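Local coordinates for Lmo2812 protein (PDB 5ZQA), which is a penicillin-binding protein of the S11 peptidase family that probably trims cell-wall peptides as a serine-type D-Ala-D-Ala carboxypeptidase, at residues A[65-70]-A[156-161]; A[71-76]-A[113-118]. All blocks are in the same frame, centred on the assembly; numbering follows the deposited sequence.

Contact 1: A[65-70]-A[156-161]; sequences KLMTAF and TTFVSA
The hydroxyl of T68 donates a hydrogen bond to the backbone carbonyl of A161, with OG1 and O 2.7 Å apart. The donor lies in the carbonyl plane, on a lone pair, with a C=O...donor angle of 117°. T68 OG1 is anti to the carbonyl carbon of its own residue (chi1 -56°), which turns the hydroxyl to the loop. The methyl of A161 packs beside the same hydroxyl, with CB 3.7 Å from OG1. One turn back, K65 only skirts the same carbonyl, with CG 4.1 Å from A161 O. Its ammonium group goes elsewhere: NZ is hydrogen-bonded to S62 OG, N124 OD1 and S162 O. The second half of the contact is apolar. M67 CB sits over one face of the F158 ring, offset toward the rim, 4.2 Å from the centroid. Bends at chi2 and chi3 then carry the thioether past the ring, and M67 CE reaches F158 CE2 at 3.8 Å. The two side chains cross at about a right angle. All the touching residues are buried, and I60 and S64 also pack on F158. The loop 156-161 is thus held against the start of helix 65-77. The SxxK motif of penicillin-binding proteins runs into that helix start, with S62 the predicted acyl-ester nucleophile and K65 the predicted proton acceptor.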
loop_
_atom_site.group_PDB
_atom_site.type_symbol
_atom_site.label_atom_id
_atom_site.label_comp_id
_atom_site.label_asym_id
_atom_site.label_seq_id
_atom_site.Cartn_x
_atom_site.Cartn_y
_atom_site.Cartn_z
ATOM N N LYS A 65 2.658 2.886 2.746
ATOM C CA LYS A 65 3.609 1.788 2.857
ATOM C C LYS A 65 4.049 1.226 1.510
ATOM O O LYS A 65 5.091 0.571 1.431
ATOM C CB LYS A 65 3.019 0.675 3.718
ATOM C CG LYS A 65 2.835 1.081 5.178
ATOM C CD LYS A 65 2.114 -0.009 5.949
ATOM C CE LYS A 65 2.150 0.248 7.456
ATOM N NZ LYS A 65 1.220 1.331 7.830
ATOM N N LEU A 66 3.296 1.501 0.446
ATOM C CA LEU A 66 3.735 1.071 -0.882
ATOM C C LEU A 66 4.978 1.841 -1.316
ATOM O O LEU A 66 5.840 1.289 -1.998
ATOM C CB LEU A 66 2.622 1.241 -1.916
ATOM C CG LEU A 66 1.440 0.288 -1.689
ATOM C CD1 LEU A 66 0.314 0.569 -2.662
ATOM C CD2 LEU A 66 1.871 -1.178 -1.809
ATOM N N MET A 67 5.085 3.108 -0.916
ATOM C CA MET A 67 6.279 3.867 -1.272
ATOM C C MET A 67 7.451 3.405 -0.419
ATOM O O MET A 67 8.576 3.284 -0.913
ATOM C CB MET A 67 6.074 5.375 -1.100
ATOM C CG MET A 67 7.362 6.180 -1.339
ATOM S SD MET A 67 8.062 5.980 -2.992
ATOM C CE MET A 67 7.062 7.142 -3.923
ATOM N N THR A 68 7.195 3.135 0.859
ATOM C CA THR A 68 8.245 2.576 1.699
ATOM C C THR A 68 8.720 1.228 1.141
ATOM O O THR A 68 9.922 0.990 1.080
ATOM C CB THR A 68 7.767 2.445 3.153
ATOM O OG1 THR A 68 7.321 3.740 3.584
ATOM C CG2 THR A 68 8.891 1.958 4.097
ATOM N N ALA A 69 7.785 0.374 0.715
ATOM C CA ALA A 69 8.144 -0.906 0.090
ATOM C C ALA A 69 9.023 -0.682 -1.137
ATOM O O ALA A 69 10.041 -1.368 -1.308
ATOM C CB ALA A 69 6.884 -1.700 -0.288
ATOM N N PHE A 70 8.638 0.265 -1.990
ATOM C CA PHE A 70 9.416 0.571 -3.191
ATOM C C PHE A 70 10.855 0.912 -2.834
ATOM O O PHE A 70 11.795 0.388 -3.436
ATOM C CB PHE A 70 8.779 1.728 -3.983
ATOM C CG PHE A 70 9.451 1.994 -5.300
ATOM C CD1 PHE A 70 9.106 1.269 -6.424
ATOM C CD2 PHE A 70 10.459 2.942 -5.406
ATOM C CE1 PHE A 70 9.731 1.504 -7.642
ATOM C CE2 PHE A 70 11.081 3.176 -6.613
ATOM C CZ PHE A 70 10.714 2.452 -7.731
ATOM N N THR A 156 0.445 14.818 -4.489
ATOM C CA THR A 156 0.886 13.798 -3.530
ATOM C C THR A 156 1.937 14.328 -2.560
ATOM O O THR A 156 2.901 14.950 -2.984
ATOM C CB THR A 156 1.471 12.572 -4.253
ATOM O OG1 THR A 156 0.427 11.927 -4.988
ATOM C CG2 THR A 156 2.076 11.561 -3.252
ATOM N N THR A 157 1.729 14.097 -1.264
ATOM C CA THR A 157 2.770 14.315 -0.257
ATOM C C THR A 157 2.731 13.215 0.795
ATOM O O THR A 157 1.678 12.911 1.364
ATOM C CB THR A 157 2.648 15.686 0.455
ATOM O OG1 THR A 157 1.302 15.884 0.881
ATOM C CG2 THR A 157 3.046 16.831 -0.459
ATOM N N PHE A 158 3.891 12.609 1.022
ATOM C CA PHE A 158 4.089 11.635 2.091
ATOM C C PHE A 158 4.643 12.333 3.322
ATOM O O PHE A 158 5.427 13.276 3.202
ATOM C CB PHE A 158 5.044 10.525 1.639
ATOM C CG PHE A 158 4.553 9.752 0.449
ATOM C CD1 PHE A 158 3.557 8.801 0.593
ATOM C CD2 PHE A 158 5.098 9.966 -0.811
ATOM C CE1 PHE A 158 3.092 8.082 -0.491
ATOM C CE2 PHE A 158 4.633 9.248 -1.910
ATOM C CZ PHE A 158 3.625 8.305 -1.745
ATOM N N VAL A 159 4.254 11.860 4.502
ATOM C CA VAL A 159 4.690 12.504 5.745
ATOM C C VAL A 159 5.463 11.558 6.662
ATOM O O VAL A 159 6.108 12.004 7.614
ATOM C CB VAL A 159 3.482 13.104 6.531
ATOM C CG1 VAL A 159 2.736 14.144 5.686
ATOM C CG2 VAL A 159 2.511 12.023 7.001
ATOM N N SER A 160 5.385 10.258 6.386
ATOM C CA SER A 160 5.984 9.250 7.255
ATOM C C SER A 160 6.072 7.919 6.525
ATOM O O SER A 160 5.326 7.685 5.580
ATOM C CB SER A 160 5.162 9.083 8.534
ATOM O OG SER A 160 3.903 8.484 8.246
ATOM N N ALA A 161 6.987 7.051 6.953
ATOM C CA ALA A 161 7.140 5.739 6.336
ATOM C C ALA A 161 5.874 4.883 6.449
ATOM O O ALA A 161 5.571 4.077 5.562
ATOM C CB ALA A 161 8.319 5.004 6.960
#

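Contact 2: A[71-76]-A[113-118]; sequences LVLEAV and DLYSAM. With MG (magnesium ion), chain B.
Helix 65-77 begins at the predicted proton acceptor K65, just after the predicted nucleophile S62, and packs here against helix 111-120. Segments 71-76 and 113-118 meet through Y115, which points at the other helix and touches two neighbouring residues, V72 and L73. Its CG is anti to the backbone N (chi1 167°), and this carries the ring across the gap between the helices. The backbones stay well apart, with V72 CA and Y115 CA 7.9 Å from each other. L73 makes the closer approach. Its side chain crosses that of Y115 at about a right angle, and its branched end lies against the CE2 and OH corner of the phenol: CD1 is 3.6 Å from Y115 OH, and CD2 is 4.0 Å from Y115 CE2. V72 touches nearer the root of the ring, with CG1 4.1 Å from Y115 CD2. No hydrogen bond joins the two segments. W83 meets the Y115 ring edge-to-face, and L134 of helix 124-135 packs on V72. Next along the helix, E74 OE1 binds a magnesium ion at 2.1 Å. The magnesium also binds four waters. E74 OE2 accepts a hydrogen bond from one of these waters at 2.5 Å and is also hydrogen-bonded to H189 NE2. The contact is a buried helix-to-helix interface in the helical region of a penicillin-binding protein, with a magnesium site beside it.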
loop_
_atom_site.group_PDB
_atom_site.type_symbol
_atom_site.label_atom_id
_atom_site.label_comp_id
_atom_site.label_asym_id
_atom_site.label_seq_id
_atom_site.Cartn_x
_atom_site.Cartn_y
_atom_site.Cartn_z
ATOM N N LEU A 71 11.024 1.759 -1.827
ATOM C CA LEU A 71 12.354 2.192 -1.434
ATOM C C LEU A 71 13.182 1.082 -0.758
ATOM O O LEU A 71 14.405 1.025 -0.939
ATOM C CB LEU A 71 12.246 3.428 -0.533
ATOM C CG LEU A 71 11.827 4.659 -1.347
ATOM C CD1 LEU A 71 11.506 5.837 -0.435
ATOM C CD2 LEU A 71 12.900 5.057 -2.360
ATOM N N VAL A 72 12.530 0.197 -0.010
ATOM C CA VAL A 72 13.197 -0.980 0.534
ATOM C C VAL A 72 13.702 -1.878 -0.583
ATOM O O VAL A 72 14.865 -2.298 -0.581
ATOM C CB VAL A 72 12.251 -1.769 1.456
ATOM C CG1 VAL A 72 12.815 -3.141 1.776
ATOM C CG2 VAL A 72 11.992 -0.963 2.734
ATOM N N LEU A 73 12.839 -2.131 -1.560
ATOM C CA LEU A 73 13.182 -3.023 -2.667
ATOM C C LEU A 73 14.289 -2.419 -3.547
ATOM O O LEU A 73 15.195 -3.142 -3.995
ATOM C CB LEU A 73 11.932 -3.335 -3.485
ATOM C CG LEU A 73 10.926 -4.181 -2.701
ATOM C CD1 LEU A 73 9.582 -4.219 -3.407
ATOM C CD2 LEU A 73 11.452 -5.591 -2.485
ATOM N N GLU A 74 14.241 -1.103 -3.768
ATOM C CA GLU A 74 15.334 -0.406 -4.463
ATOM C C GLU A 74 16.662 -0.578 -3.715
ATOM O O GLU A 74 17.692 -0.892 -4.311
ATOM C CB GLU A 74 15.029 1.092 -4.616
ATOM C CG GLU A 74 13.893 1.412 -5.575
ATOM C CD GLU A 74 14.313 1.265 -7.021
ATOM O OE1 GLU A 74 15.130 2.093 -7.488
ATOM O OE2 GLU A 74 13.859 0.306 -7.684
ATOM N N ALA A 75 16.624 -0.395 -2.402
ATOM C CA ALA A 75 17.835 -0.486 -1.584
ATOM C C ALA A 75 18.457 -1.869 -1.674
ATOM O O ALA A 75 19.681 -2.003 -1.788
ATOM C CB ALA A 75 17.529 -0.137 -0.130
ATOM N N VAL A 76 17.633 -2.906 -1.652
ATOM C CA VAL A 76 18.195 -4.244 -1.754
ATOM C C VAL A 76 18.818 -4.454 -3.141
ATOM O O VAL A 76 19.922 -4.981 -3.245
ATOM C CB VAL A 76 17.152 -5.327 -1.461
ATOM C CG1 VAL A 76 17.757 -6.724 -1.680
ATOM C CG2 VAL A 76 16.622 -5.171 -0.024
ATOM N N ASP A 113 11.302 -9.783 7.500
ATOM C CA ASP A 113 10.089 -9.938 8.295
ATOM C C ASP A 113 9.391 -8.594 8.512
ATOM O O ASP A 113 8.166 -8.535 8.558
ATOM C CB ASP A 113 10.397 -10.585 9.643
ATOM C CG ASP A 113 10.632 -12.082 9.537
ATOM O OD1 ASP A 113 10.381 -12.674 8.463
ATOM O OD2 ASP A 113 11.041 -12.675 10.554
ATOM N N LEU A 114 10.166 -7.516 8.632
ATOM C CA LEU A 114 9.585 -6.182 8.784
ATOM C C LEU A 114 8.834 -5.774 7.521
ATOM O O LEU A 114 7.725 -5.243 7.590
ATOM C CB LEU A 114 10.672 -5.165 9.104
ATOM C CG LEU A 114 11.340 -5.354 10.467
ATOM C CD1 LEU A 114 12.564 -4.463 10.547
ATOM C CD2 LEU A 114 10.368 -5.021 11.587
ATOM N N TYR A 115 9.456 -6.026 6.374
ATOM C CA TYR A 115 8.820 -5.804 5.075
ATOM C C TYR A 115 7.526 -6.617 4.943
ATOM O O TYR A 115 6.486 -6.076 4.547
ATOM C CB TYR A 115 9.841 -6.139 3.980
ATOM C CG TYR A 115 9.316 -6.283 2.571
ATOM C CD1 TYR A 115 8.977 -7.532 2.072
ATOM C CD2 TYR A 115 9.240 -5.189 1.722
ATOM C CE1 TYR A 115 8.517 -7.692 0.781
ATOM C CE2 TYR A 115 8.789 -5.337 0.423
ATOM C CZ TYR A 115 8.430 -6.592 -0.041
ATOM O OH TYR A 115 7.981 -6.757 -1.332
ATOM N N SER A 116 7.565 -7.897 5.313
ATOM C CA SER A 116 6.350 -8.708 5.271
ATOM C C SER A 116 5.270 -8.152 6.194
ATOM O O SER A 116 4.112 -8.073 5.799
ATOM C CB SER A 116 6.643 -10.159 5.654
ATOM O OG SER A 116 7.567 -10.737 4.750
ATOM N N ALA A 117 5.645 -7.783 7.418
ATOM C CA ALA A 117 4.674 -7.268 8.388
ATOM C C ALA A 117 4.043 -5.963 7.910
ATOM O O ALA A 117 2.831 -5.763 8.024
ATOM C CB ALA A 117 5.337 -7.075 9.756
ATOM N N MET A 118 4.865 -5.080 7.360
ATOM C CA MET A 118 4.362 -3.834 6.799
ATOM C C MET A 118 3.306 -4.084 5.722
ATOM O O MET A 118 2.229 -3.486 5.752
ATOM C CB MET A 118 5.538 -3.023 6.251
ATOM C CG MET A 118 5.150 -1.775 5.522
ATOM S SD MET A 118 6.603 -0.853 5.001
ATOM C CE MET A 118 7.116 -1.812 3.575
HETATM MG MG MG B . 16.361 1.856 -9.224
HETATM O O HOH W 1 14.793 0.674 -10.006
HETATM O O HOH W 2 17.247 0.085 -8.412
HETATM O O HOH W 3 15.514 3.665 -9.792
HETATM O O HOH W 4 17.841 2.880 -8.444
#

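Both contacts are buried and share helix 65-77. Contact 1 uses its first turns, near the predicted active site, and contact 2 uses its later turns. They lie about 12 Å apart, centre to centre. Contact 1 joins the helix to a loop and combines a hydrogen bond to a backbone carbonyl with a CH-pi contact of a methionine on a phenylalanine. Contact 2 joins it to another helix by apolar contact across the segments, and its polar chemistry lies at the magnesium ion. M118 of helix 111-120 connects the two: its SD packs on T68 CG2, its CE on A69 N, and its backbone O lies beside K65 CD. A69 CB also approaches the Y115 ring.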